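Local coordinates for subdomain of Desmoplakin Carboxy-Terminal domain (DPCT) (Homo sapiens, PDB 1LM5), which probably binds intermediate filaments through its plakin repeats, as part of the carboxy-terminal region of desmoplakin, at residues L119-E132 with K145-T159. Sequence-based numbering, arbitrary orientation.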
loop_
_atom_site.group_PDB
_atom_site.type_symbol
_atom_site.label_atom_id
_atom_site.label_comp_id
_atom_site.label_asym_id
_atom_site.label_seq_id
_atom_site.Cartn_x
_atom_site.Cartn_y
_atom_site.Cartn_z
ATOM N N LEU B 119 -13.934 3.199 7.094
ATOM C CA LEU B 119 -14.050 2.991 5.659
ATOM C C LEU B 119 -13.805 4.290 4.904
ATOM O O LEU B 119 -13.124 4.313 3.876
ATOM C CB LEU B 119 -15.439 2.457 5.318
ATOM C CG LEU B 119 -15.744 1.092 5.918
ATOM C CD1 LEU B 119 -17.208 0.728 5.649
ATOM C CD2 LEU B 119 -14.821 0.068 5.308
ATOM N N GLU B 120 -14.352 5.378 5.419
ATOM C CA GLU B 120 -14.176 6.664 4.770
ATOM C C GLU B 120 -12.737 7.137 4.827
ATOM O O GLU B 120 -12.202 7.636 3.843
ATOM C CB GLU B 120 -15.094 7.689 5.407
ATOM C CG GLU B 120 -16.557 7.311 5.219
ATOM C CD GLU B 120 -17.479 8.176 6.018
ATOM O OE1 GLU B 120 -16.995 8.860 6.949
ATOM O OE2 GLU B 120 -18.692 8.156 5.728
ATOM N N PHE B 121 -12.123 6.976 5.989
ATOM C CA PHE B 121 -10.739 7.366 6.160
ATOM C C PHE B 121 -9.903 6.640 5.115
ATOM O O PHE B 121 -9.065 7.240 4.454
ATOM C CB PHE B 121 -10.236 6.960 7.541
ATOM C CG PHE B 121 -10.838 7.742 8.670
ATOM C CD1 PHE B 121 -10.926 7.172 9.938
ATOM C CD2 PHE B 121 -11.275 9.049 8.485
ATOM C CE1 PHE B 121 -11.441 7.901 11.013
ATOM C CE2 PHE B 121 -11.795 9.791 9.549
ATOM C CZ PHE B 121 -11.877 9.214 10.818
ATOM N N GLN B 122 -10.126 5.334 4.983
ATOM C CA GLN B 122 -9.362 4.554 4.022
ATOM C C GLN B 122 -9.683 5.006 2.610
ATOM O O GLN B 122 -8.791 5.303 1.819
ATOM C CB GLN B 122 -9.670 3.059 4.181
ATOM C CG GLN B 122 -9.263 2.499 5.538
ATOM C CD GLN B 122 -9.679 1.049 5.732
ATOM O OE1 GLN B 122 -10.452 0.497 4.945
ATOM N NE2 GLN B 122 -9.177 0.431 6.799
ATOM N N TYR B 123 -10.972 5.068 2.304
ATOM C CA TYR B 123 -11.412 5.464 0.984
ATOM C C TYR B 123 -10.777 6.770 0.525
ATOM O O TYR B 123 -10.203 6.849 -0.562
ATOM C CB TYR B 123 -12.930 5.599 0.975
ATOM C CG TYR B 123 -13.470 5.867 -0.398
ATOM C CD1 TYR B 123 -13.602 4.841 -1.319
ATOM C CD2 TYR B 123 -13.813 7.162 -0.792
ATOM C CE1 TYR B 123 -14.060 5.090 -2.598
ATOM C CE2 TYR B 123 -14.273 7.418 -2.067
ATOM C CZ TYR B 123 -14.393 6.378 -2.967
ATOM O OH TYR B 123 -14.841 6.619 -4.245
ATOM N N LEU B 124 -10.888 7.791 1.366
ATOM C CA LEU B 124 -10.353 9.111 1.075
ATOM C C LEU B 124 -8.848 9.153 0.924
ATOM O O LEU B 124 -8.319 10.081 0.331
ATOM C CB LEU B 124 -10.753 10.099 2.173
ATOM C CG LEU B 124 -12.213 10.553 2.183
ATOM C CD1 LEU B 124 -12.483 11.344 3.456
ATOM C CD2 LEU B 124 -12.504 11.388 0.937
ATOM N N THR B 125 -8.159 8.152 1.449
ATOM C CA THR B 125 -6.711 8.156 1.369
ATOM C C THR B 125 -6.125 7.122 0.422
ATOM O O THR B 125 -4.972 6.723 0.570
ATOM C CB THR B 125 -6.094 7.982 2.763
ATOM O OG1 THR B 125 -6.627 6.804 3.388
ATOM C CG2 THR B 125 -6.417 9.208 3.638
ATOM N N GLY B 126 -6.913 6.687 -0.550
ATOM C CA GLY B 126 -6.384 5.728 -1.500
ATOM C C GLY B 126 -7.262 4.537 -1.801
ATOM O O GLY B 126 -7.205 3.995 -2.901
ATOM N N GLY B 127 -8.072 4.121 -0.836
ATOM C CA GLY B 127 -8.933 2.984 -1.074
ATOM C C GLY B 127 -9.058 2.131 0.161
ATOM O O GLY B 127 -8.214 2.187 1.054
ATOM N N LEU B 128 -10.110 1.328 0.205
ATOM C CA LEU B 128 -10.346 0.466 1.340
ATOM C C LEU B 128 -9.204 -0.503 1.519
ATOM O O LEU B 128 -8.556 -0.907 0.550
ATOM C CB LEU B 128 -11.640 -0.316 1.163
ATOM C CG LEU B 128 -12.900 0.533 1.029
ATOM C CD1 LEU B 128 -14.108 -0.382 1.105
ATOM C CD2 LEU B 128 -12.938 1.573 2.143
ATOM N N VAL B 129 -8.973 -0.872 2.771
ATOM C CA VAL B 129 -7.912 -1.796 3.114
ATOM C C VAL B 129 -8.411 -3.229 3.143
ATOM O O VAL B 129 -9.468 -3.517 3.700
ATOM C CB VAL B 129 -7.336 -1.477 4.503
ATOM C CG1 VAL B 129 -6.325 -2.540 4.915
ATOM C CG2 VAL B 129 -6.691 -0.101 4.487
ATOM N N ASP B 130 -7.657 -4.121 2.515
ATOM C CA ASP B 130 -7.992 -5.533 2.565
ATOM C C ASP B 130 -7.060 -6.091 3.643
ATOM O O ASP B 130 -5.861 -6.210 3.428
ATOM C CB ASP B 130 -7.706 -6.217 1.235
ATOM C CG ASP B 130 -7.938 -7.706 1.308
ATOM O OD1 ASP B 130 -8.279 -8.198 2.408
ATOM O OD2 ASP B 130 -7.783 -8.378 0.274
ATOM N N PRO B 131 -7.601 -6.417 4.827
ATOM C CA PRO B 131 -6.816 -6.957 5.944
ATOM C C PRO B 131 -6.041 -8.211 5.549
ATOM O O PRO B 131 -4.993 -8.505 6.120
ATOM C CB PRO B 131 -7.876 -7.265 7.002
ATOM C CG PRO B 131 -8.998 -6.343 6.653
ATOM C CD PRO B 131 -9.034 -6.402 5.162
ATOM N N GLU B 132 -6.570 -8.943 4.578
ATOM C CA GLU B 132 -5.937 -10.167 4.094
ATOM C C GLU B 132 -4.490 -9.936 3.662
ATOM O O GLU B 132 -3.599 -10.701 4.022
ATOM C CB GLU B 132 -6.720 -10.723 2.908
ATOM C CG GLU B 132 -5.991 -11.811 2.137
ATOM C CD GLU B 132 -6.489 -11.948 0.701
ATOM O OE1 GLU B 132 -5.973 -12.829 -0.026
ATOM O OE2 GLU B 132 -7.389 -11.175 0.297
ATOM N N LYS B 145 -14.706 -8.533 -3.462
ATOM C CA LYS B 145 -14.429 -9.280 -2.241
ATOM C C LYS B 145 -15.674 -9.361 -1.368
ATOM O O LYS B 145 -15.720 -10.139 -0.422
ATOM C CB LYS B 145 -13.304 -8.609 -1.455
ATOM C CG LYS B 145 -12.032 -8.385 -2.256
ATOM C CD LYS B 145 -11.200 -9.640 -2.388
ATOM C CE LYS B 145 -10.564 -10.017 -1.060
ATOM N NZ LYS B 145 -9.738 -11.244 -1.182
ATOM N N GLY B 146 -16.673 -8.549 -1.687
ATOM C CA GLY B 146 -17.901 -8.548 -0.911
ATOM C C GLY B 146 -17.821 -7.708 0.353
ATOM O O GLY B 146 -18.656 -7.847 1.247
ATOM N N PHE B 147 -16.813 -6.846 0.445
ATOM C CA PHE B 147 -16.667 -5.986 1.619
ATOM C C PHE B 147 -17.856 -5.055 1.696
ATOM O O PHE B 147 -18.434 -4.838 2.758
ATOM C CB PHE B 147 -15.420 -5.105 1.520
ATOM C CG PHE B 147 -14.130 -5.838 1.695
ATOM C CD1 PHE B 147 -12.932 -5.140 1.694
ATOM C CD2 PHE B 147 -14.103 -7.219 1.855
ATOM C CE1 PHE B 147 -11.729 -5.807 1.851
ATOM C CE2 PHE B 147 -12.907 -7.890 2.013
ATOM C CZ PHE B 147 -11.716 -7.188 2.010
ATOM N N ILE B 148 -18.190 -4.484 0.549
ATOM C CA ILE B 148 -19.285 -3.539 0.439
ATOM C C ILE B 148 -20.037 -3.870 -0.834
ATOM O O ILE B 148 -19.478 -4.468 -1.753
ATOM C CB ILE B 148 -18.749 -2.100 0.309
ATOM C CG1 ILE B 148 -17.859 -2.006 -0.936
ATOM C CG2 ILE B 148 -17.937 -1.731 1.533
ATOM C CD1 ILE B 148 -17.250 -0.628 -1.177
ATOM N N ASP B 149 -21.305 -3.490 -0.885
ATOM C CA ASP B 149 -22.100 -3.718 -2.077
ATOM C C ASP B 149 -22.155 -2.382 -2.798
ATOM O O ASP B 149 -21.611 -1.386 -2.311
ATOM C CB ASP B 149 -23.509 -4.212 -1.720
ATOM C CG ASP B 149 -24.261 -3.263 -0.789
ATOM O OD1 ASP B 149 -25.359 -3.650 -0.324
ATOM O OD2 ASP B 149 -23.773 -2.146 -0.527
ATOM N N GLY B 150 -22.796 -2.356 -3.957
ATOM C CA GLY B 150 -22.882 -1.124 -4.719
ATOM C C GLY B 150 -23.400 0.056 -3.924
ATOM O O GLY B 150 -22.901 1.172 -4.075
ATOM N N ARG B 151 -24.400 -0.183 -3.080
ATOM C CA ARG B 151 -24.979 0.891 -2.276
ATOM C C ARG B 151 -23.935 1.509 -1.366
ATOM O O ARG B 151 -23.798 2.732 -1.303
ATOM C CB ARG B 151 -26.144 0.368 -1.427
ATOM C CG ARG B 151 -27.343 -0.144 -2.226
ATOM C CD ARG B 151 -27.972 0.945 -3.090
ATOM N NE ARG B 151 -28.475 2.072 -2.305
ATOM C CZ ARG B 151 -29.488 1.998 -1.447
ATOM N NH1 ARG B 151 -30.119 0.846 -1.258
ATOM N NH2 ARG B 151 -29.868 3.077 -0.772
ATOM N N ALA B 152 -23.206 0.658 -0.649
ATOM C CA ALA B 152 -22.180 1.135 0.270
ATOM C C ALA B 152 -21.085 1.843 -0.512
ATOM O O ALA B 152 -20.558 2.865 -0.069
ATOM C CB ALA B 152 -21.601 -0.027 1.065
ATOM N N ALA B 153 -20.756 1.304 -1.682
ATOM C CA ALA B 153 -19.730 1.890 -2.534
ATOM C C ALA B 153 -20.186 3.271 -2.973
ATOM O O ALA B 153 -19.406 4.221 -3.008
ATOM C CB ALA B 153 -19.485 1.008 -3.754
ATOM N N GLN B 154 -21.460 3.381 -3.313
ATOM C CA GLN B 154 -22.007 4.658 -3.733
ATOM C C GLN B 154 -21.855 5.664 -2.592
ATOM O O GLN B 154 -21.465 6.805 -2.816
ATOM C CB GLN B 154 -23.480 4.498 -4.086
ATOM C CG GLN B 154 -24.047 5.622 -4.918
ATOM C CD GLN B 154 -23.334 5.749 -6.250
ATOM O OE1 GLN B 154 -22.889 4.750 -6.828
ATOM N NE2 GLN B 154 -23.228 6.971 -6.751
ATOM N N ARG B 155 -22.161 5.235 -1.369
ATOM C CA ARG B 155 -22.044 6.102 -0.193
ATOM C C ARG B 155 -20.615 6.618 -0.017
ATOM O O ARG B 155 -20.395 7.803 0.246
ATOM C CB ARG B 155 -22.460 5.344 1.066
ATOM C CG ARG B 155 -23.821 5.717 1.611
ATOM C CD ARG B 155 -24.267 4.722 2.669
ATOM N NE ARG B 155 -24.749 3.490 2.051
ATOM C CZ ARG B 155 -24.468 2.264 2.484
ATOM N NH1 ARG B 155 -23.701 2.082 3.553
ATOM N NH2 ARG B 155 -24.948 1.215 1.832
ATOM N N LEU B 156 -19.645 5.721 -0.144
ATOM C CA LEU B 156 -18.244 6.098 -0.011
ATOM C C LEU B 156 -17.851 7.100 -1.086
ATOM O O LEU B 156 -17.128 8.058 -0.829
ATOM C CB LEU B 156 -17.350 4.865 -0.124
ATOM C CG LEU B 156 -17.343 3.955 1.100
ATOM C CD1 LEU B 156 -16.536 2.706 0.785
ATOM C CD2 LEU B 156 -16.758 4.712 2.291
ATOM N N GLN B 157 -18.333 6.867 -2.298
ATOM C CA GLN B 157 -18.022 7.741 -3.419
ATOM C C GLN B 157 -18.526 9.167 -3.213
ATOM O O GLN B 157 -17.861 10.130 -3.602
ATOM C CB GLN B 157 -18.628 7.163 -4.698
ATOM C CG GLN B 157 -18.571 8.093 -5.890
ATOM C CD GLN B 157 -19.614 7.737 -6.918
ATOM O OE1 GLN B 157 -19.627 6.622 -7.438
ATOM N NE2 GLN B 157 -20.509 8.678 -7.212
ATOM N N ASP B 158 -19.701 9.305 -2.613
ATOM C CA ASP B 158 -20.278 10.621 -2.366
ATOM C C ASP B 158 -19.578 11.276 -1.180
ATOM O O ASP B 158 -20.203 11.574 -0.156
ATOM C CB ASP B 158 -21.773 10.499 -2.077
ATOM C CG ASP B 158 -22.445 11.850 -1.926
ATOM O OD1 ASP B 158 -23.617 11.894 -1.496
ATOM O OD2 ASP B 158 -21.802 12.871 -2.239
ATOM N N THR B 159 -18.279 11.497 -1.334
ATOM C CA THR B 159 -17.466 12.095 -0.284
ATOM C C THR B 159 -18.061 13.394 0.236
ATOM O O THR B 159 -17.894 13.735 1.403
ATOM C CB THR B 159 -16.031 12.364 -0.783
ATOM O OG1 THR B 159 -16.068 13.266 -1.899
ATOM C CG2 THR B 159 -15.369 11.059 -1.213
#
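K145 and E132 make the strongest polar contact here, within a plakin (plectin) repeat, a β-hairpin followed by two helices: NZ donates to E132 OE2 at 2.8 Å, meeting that oxygen on its syn side and somewhat out of the carboxylate plane. The lysine bends at its second and third torsions, which curls the chain so that NZ meets the carboxylates of E132 and D130. D130 OD2 joins at long range, 3.8 Å from K145 NZ. Since D130 OD2 and E132 OE2 are just 2.8 Å apart, two acceptors with no bond between them, the shared cation probably eases their repulsion. The other oxygen, D130 OD1, takes E132 N from above its plane in an Asx turn.

The segments join helix 112-124 and strand 129-130 to the end of helix 139-145 and to helix 150-157.

Next inward comes F147, placed just after the Schellman motif at G146. D130 OD1 lies at its ring edge, 3.6 Å from CZ, with the carboxylate turned steeply to the ring. Deeper still the contact is apolar. L128 and I148 meet tip to tip through their CD1 atoms, while A142 of helix 139-145 packs against L128.

Helices 119-124 and 150-157 cross at -66°, and L156 divides its contacts by branch: CD1 meets L128, CD2 meets L119 CB and E120 CG, and CB faces Y123. With CG anti to the backbone N (chi1 -174°), the Y123 ring is put over the last turn of helix 150-157, at L156 and Q157. R151 of the second subunit makes a cation-pi contact with this ring. Farther along, T159 CG2 sits at the ring edge and touches L124 CD2 at 3.6 Å. Over one ring face, L156 CB stands 4.0 Å from the Y123 ring centroid, only 12° off its normal, a CH-pi contact.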